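Local coordinates for protein arsenite methyltransferase (Chlamydomonas reinhardtii, PDB 5EVJ) that probably methylates trivalent arsenic, using S-adenosylmethionine as the methyl donor and glutathione-bound arsenic as the substrate, at residues V200-R211 against L221-R232. The protein carries 15 engineered substitutions. Numbering follows the deposited sequence.
Sequences VYVDRRLPQSVR and LAGALYNNDFIR
Arg205 grips Asp229 side-on, a worked example of the two-nitrogen salt bridge: NE donates to OD2 at 2.8 Å and NH2 to OD1 at 3.1 Å, each on the syn lone pair, the guanidinium and carboxylate nearly coplanar (10°). The arginine chain, extended from CG to NE, carries the group there, past Tyr226, whose CE2 lies over one guanidinium face. Asp229 OD1 also accepts from Arg232 NH1, and the one carboxylate probably offsets both positive charges. With an alanine at Asp229, Arg205 and Arg232 would probably be left close together without the carboxylate that both bind.

Next to this pair the two backbones are bonded directly. Val202 N donates to Leu225 O (2.8 Å) and Val202 O accepts from Asn227 N (2.8 Å), a single bridge with Tyr226, the helix N-cap. A water joins Val200 O to Leu225 N. Farther in, Tyr201 CE2 lies over one face of Phe230, 3.5 Å from its CG, the two rings oblique at 53°, and Tyr271 of strand 266-274 meets both rings. The arrangement joins the end of inner strand 193-202 to the start of helix 227-237, across the connection that includes helix 208-212, within the class I S-adenosylmethionine-dependent methyltransferase fold.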
loop_
_atom_site.group_PDB
_atom_site.type_symbol
_atom_site.label_atom_id
_atom_site.label_comp_id
_atom_site.label_asym_id
_atom_site.label_seq_id
_atom_site.Cartn_x
_atom_site.Cartn_y
_atom_site.Cartn_z
ATOM N N VAL A 200 -0.247 -11.316 -1.592
ATOM C CA VAL A 200 -0.554 -12.568 -0.906
ATOM C C VAL A 200 0.651 -13.064 -0.106
ATOM O O VAL A 200 1.772 -13.062 -0.583
ATOM C CB VAL A 200 -1.037 -13.619 -1.900
ATOM C CG1 VAL A 200 -1.174 -14.960 -1.193
ATOM C CG2 VAL A 200 -2.380 -13.194 -2.472
ATOM N N TYR A 201 0.417 -13.453 1.130
ATOM C CA TYR A 201 1.498 -13.983 2.002
ATOM C C TYR A 201 1.098 -15.326 2.592
ATOM O O TYR A 201 -0.106 -15.714 2.529
ATOM C CB TYR A 201 1.783 -12.976 3.149
ATOM C CG TYR A 201 2.199 -11.643 2.577
ATOM C CD1 TYR A 201 1.232 -10.679 2.243
ATOM C CD2 TYR A 201 3.548 -11.351 2.299
ATOM C CE1 TYR A 201 1.590 -9.480 1.648
ATOM C CE2 TYR A 201 3.912 -10.133 1.684
ATOM C CZ TYR A 201 2.897 -9.220 1.375
ATOM O OH TYR A 201 3.197 -8.006 0.830
ATOM N N VAL A 202 2.069 -15.980 3.255
ATOM C CA VAL A 202 1.840 -17.237 3.976
ATOM C C VAL A 202 2.191 -17.134 5.465
ATOM O O VAL A 202 3.021 -16.311 5.849
ATOM C CB VAL A 202 2.707 -18.361 3.374
ATOM C CG1 VAL A 202 2.206 -19.765 3.799
ATOM C CG2 VAL A 202 2.743 -18.222 1.866
ATOM N N ASP A 203 1.603 -17.998 6.299
ATOM C CA ASP A 203 1.901 -17.953 7.702
ATOM C C ASP A 203 3.169 -18.745 8.011
ATOM O O ASP A 203 3.619 -18.721 9.130
ATOM C CB ASP A 203 0.729 -18.425 8.569
ATOM C CG ASP A 203 0.532 -19.963 8.496
ATOM O OD1 ASP A 203 0.959 -20.611 7.525
ATOM O OD2 ASP A 203 -0.066 -20.529 9.411
ATOM N N ARG A 204 3.763 -19.385 7.015
ATOM C CA ARG A 204 5.018 -20.134 7.183
ATOM C C ARG A 204 5.770 -20.189 5.851
ATOM O O ARG A 204 5.189 -19.905 4.817
ATOM C CB ARG A 204 4.657 -21.586 7.628
ATOM C CG ARG A 204 3.979 -22.427 6.552
ATOM C CD ARG A 204 3.300 -23.617 7.190
ATOM N NE ARG A 204 2.184 -23.168 8.062
ATOM C CZ ARG A 204 1.560 -23.953 8.949
ATOM N NH1 ARG A 204 0.574 -23.426 9.693
ATOM N NH2 ARG A 204 1.913 -25.274 9.093
ATOM N N ARG A 205 7.027 -20.569 5.852
ATOM C CA ARG A 205 7.807 -20.741 4.601
ATOM C C ARG A 205 7.353 -21.929 3.782
ATOM O O ARG A 205 7.244 -23.027 4.293
ATOM C CB ARG A 205 9.311 -20.925 4.889
ATOM C CG ARG A 205 9.942 -19.665 5.444
ATOM C CD ARG A 205 11.377 -19.872 5.931
ATOM N NE ARG A 205 11.828 -18.696 6.705
ATOM C CZ ARG A 205 12.351 -18.712 7.933
ATOM N NH1 ARG A 205 12.661 -19.863 8.583
ATOM N NH2 ARG A 205 12.616 -17.568 8.496
ATOM N N LEU A 206 7.102 -21.728 2.505
ATOM C CA LEU A 206 6.753 -22.858 1.661
ATOM C C LEU A 206 7.972 -23.736 1.454
ATOM O O LEU A 206 9.076 -23.212 1.286
ATOM C CB LEU A 206 6.273 -22.382 0.309
ATOM C CG LEU A 206 4.809 -22.024 0.048
ATOM C CD1 LEU A 206 3.845 -22.506 1.124
ATOM C CD2 LEU A 206 4.638 -20.528 -0.210
ATOM N N PRO A 207 7.791 -25.072 1.460
ATOM C CA PRO A 207 8.848 -26.027 1.034
ATOM C C PRO A 207 9.426 -25.672 -0.354
ATOM O O PRO A 207 8.634 -25.266 -1.226
ATOM C CB PRO A 207 8.077 -27.352 0.958
ATOM C CG PRO A 207 7.060 -27.218 2.049
ATOM C CD PRO A 207 6.586 -25.787 1.922
ATOM N N GLN A 208 10.757 -25.812 -0.543
ATOM C CA GLN A 208 11.444 -25.634 -1.875
ATOM C C GLN A 208 10.759 -26.380 -3.007
ATOM O O GLN A 208 10.626 -25.858 -4.124
ATOM C CB GLN A 208 12.906 -26.091 -1.876
ATOM C CG GLN A 208 13.935 -24.978 -1.759
ATOM C CD GLN A 208 14.625 -24.998 -0.404
ATOM O OE1 GLN A 208 15.029 -26.063 0.078
ATOM N NE2 GLN A 208 14.762 -23.829 0.220
ATOM N N SER A 209 10.366 -27.613 -2.697
ATOM C CA SER A 209 9.467 -28.425 -3.520
ATOM C C SER A 209 8.317 -27.624 -4.168
ATOM O O SER A 209 8.209 -27.572 -5.401
ATOM C CB SER A 209 8.947 -29.611 -2.683
ATOM O OG SER A 209 7.556 -29.798 -2.855
ATOM N N VAL A 210 7.487 -26.984 -3.340
ATOM C CA VAL A 210 6.425 -26.099 -3.826
ATOM C C VAL A 210 6.936 -24.848 -4.579
ATOM O O VAL A 210 6.206 -24.300 -5.402
ATOM C CB VAL A 210 5.463 -25.675 -2.682
ATOM C CG1 VAL A 210 4.314 -24.826 -3.207
ATOM C CG2 VAL A 210 4.898 -26.890 -1.953
ATOM N N ARG A 211 8.170 -24.409 -4.317
ATOM C CA ARG A 211 8.676 -23.124 -4.841
ATOM C C ARG A 211 8.739 -23.107 -6.361
ATOM O O ARG A 211 7.820 -22.609 -7.013
ATOM C CB ARG A 211 10.057 -22.744 -4.264
ATOM C CG ARG A 211 10.087 -22.355 -2.792
ATOM C CD ARG A 211 9.779 -20.893 -2.547
ATOM N NE ARG A 211 9.757 -20.606 -1.113
ATOM C CZ ARG A 211 9.052 -19.627 -0.544
ATOM N NH1 ARG A 211 9.098 -19.452 0.782
ATOM N NH2 ARG A 211 8.295 -18.824 -1.298
ATOM N N LEU A 221 0.654 -17.842 -5.812
ATOM C CA LEU A 221 0.709 -18.366 -4.461
ATOM C C LEU A 221 2.065 -19.046 -4.236
ATOM O O LEU A 221 2.595 -19.058 -3.119
ATOM C CB LEU A 221 -0.455 -19.332 -4.209
ATOM C CG LEU A 221 -1.782 -18.832 -3.596
ATOM C CD1 LEU A 221 -2.487 -17.738 -4.370
ATOM C CD2 LEU A 221 -2.749 -19.991 -3.412
ATOM N N ALA A 222 2.628 -19.607 -5.299
ATOM C CA ALA A 222 4.047 -19.933 -5.311
ATOM C C ALA A 222 4.793 -18.596 -5.274
ATOM O O ALA A 222 4.370 -17.611 -5.917
ATOM C CB ALA A 222 4.392 -20.714 -6.568
ATOM N N GLY A 223 5.876 -18.523 -4.512
ATOM C CA GLY A 223 6.575 -17.222 -4.365
ATOM C C GLY A 223 5.915 -16.179 -3.446
ATOM O O GLY A 223 6.476 -15.107 -3.259
ATOM N N ALA A 224 4.721 -16.472 -2.911
ATOM C CA ALA A 224 4.186 -15.777 -1.750
ATOM C C ALA A 224 5.126 -16.124 -0.591
ATOM O O ALA A 224 5.416 -17.302 -0.374
ATOM C CB ALA A 224 2.772 -16.230 -1.449
ATOM N N LEU A 225 5.636 -15.100 0.093
ATOM C CA LEU A 225 6.534 -15.244 1.234
ATOM C C LEU A 225 5.799 -15.457 2.575
ATOM O O LEU A 225 4.643 -15.018 2.779
ATOM C CB LEU A 225 7.382 -13.954 1.387
ATOM C CG LEU A 225 8.576 -13.622 0.452
ATOM C CD1 LEU A 225 9.449 -12.509 1.001
ATOM C CD2 LEU A 225 9.503 -14.795 0.189
ATOM N N TYR A 226 6.482 -16.186 3.457
ATOM C CA TYR A 226 6.228 -16.150 4.860
ATOM C C TYR A 226 6.098 -14.653 5.270
ATOM O O TYR A 226 7.025 -13.849 5.090
ATOM C CB TYR A 226 7.367 -16.875 5.582
ATOM C CG TYR A 226 7.290 -16.790 7.094
ATOM C CD1 TYR A 226 6.024 -16.683 7.808
ATOM C CD2 TYR A 226 8.475 -16.799 7.847
ATOM C CE1 TYR A 226 5.986 -16.613 9.210
ATOM C CE2 TYR A 226 8.438 -16.705 9.248
ATOM C CZ TYR A 226 7.239 -16.621 9.932
ATOM O OH TYR A 226 7.370 -16.575 11.332
ATOM N N ASN A 227 4.963 -14.260 5.824
ATOM C CA ASN A 227 4.838 -12.851 6.131
ATOM C C ASN A 227 6.007 -12.253 6.922
ATOM O O ASN A 227 6.357 -11.089 6.692
ATOM C CB ASN A 227 3.474 -12.486 6.765
ATOM C CG ASN A 227 3.382 -12.845 8.215
ATOM O OD1 ASN A 227 2.920 -12.055 9.024
ATOM N ND2 ASN A 227 3.810 -14.020 8.560
ATOM N N ASN A 228 6.620 -13.013 7.852
ATOM C CA ASN A 228 7.625 -12.373 8.696
ATOM C C ASN A 228 8.893 -12.237 7.858
ATOM O O ASN A 228 9.731 -11.424 8.151
ATOM C CB ASN A 228 7.926 -13.146 9.988
ATOM C CG ASN A 228 6.859 -12.951 11.058
ATOM O OD1 ASN A 228 6.432 -11.839 11.273
ATOM N ND2 ASN A 228 6.433 -14.058 11.757
ATOM N N ASP A 229 9.076 -13.050 6.829
ATOM C CA ASP A 229 10.258 -12.869 5.977
ATOM C C ASP A 229 10.075 -11.612 5.117
ATOM O O ASP A 229 11.009 -10.925 4.828
ATOM C CB ASP A 229 10.565 -14.103 5.075
ATOM C CG ASP A 229 11.156 -15.251 5.828
ATOM O OD1 ASP A 229 11.730 -15.057 6.945
ATOM O OD2 ASP A 229 11.083 -16.366 5.289
ATOM N N PHE A 230 8.848 -11.315 4.710
ATOM C CA PHE A 230 8.606 -10.109 3.991
ATOM C C PHE A 230 8.952 -8.896 4.849
ATOM O O PHE A 230 9.636 -7.930 4.389
ATOM C CB PHE A 230 7.171 -10.023 3.465
ATOM C CG PHE A 230 6.774 -8.625 3.133
ATOM C CD1 PHE A 230 7.227 -8.027 1.946
ATOM C CD2 PHE A 230 6.087 -7.843 4.080
ATOM C CE1 PHE A 230 6.917 -6.695 1.701
ATOM C CE2 PHE A 230 5.762 -6.504 3.818
ATOM C CZ PHE A 230 6.196 -5.942 2.643
ATOM N N ILE A 231 8.482 -8.936 6.077
ATOM C CA ILE A 231 8.716 -7.834 7.019
ATOM C C ILE A 231 10.232 -7.545 7.137
ATOM O O ILE A 231 10.674 -6.374 7.084
ATOM C CB ILE A 231 8.036 -8.082 8.442
ATOM C CG1 ILE A 231 6.471 -8.072 8.293
ATOM C CG2 ILE A 231 8.516 -7.043 9.518
ATOM C CD1 ILE A 231 5.668 -8.374 9.583
ATOM N N ARG A 232 10.996 -8.609 7.274
ATOM C CA ARG A 232 12.457 -8.523 7.355
ATOM C C ARG A 232 13.062 -7.803 6.126
ATOM O O ARG A 232 13.937 -6.957 6.286
ATOM C CB ARG A 232 13.131 -9.935 7.488
ATOM C CG ARG A 232 12.760 -10.689 8.804
ATOM C CD ARG A 232 13.272 -12.152 8.885
ATOM N NE ARG A 232 13.191 -12.682 10.268
ATOM C CZ ARG A 232 12.399 -13.703 10.690
ATOM N NH1 ARG A 232 11.630 -14.367 9.843
ATOM N NH2 ARG A 232 12.449 -14.128 11.971
HETATM O O HOH W 1 4.692 -12.517 -0.427
#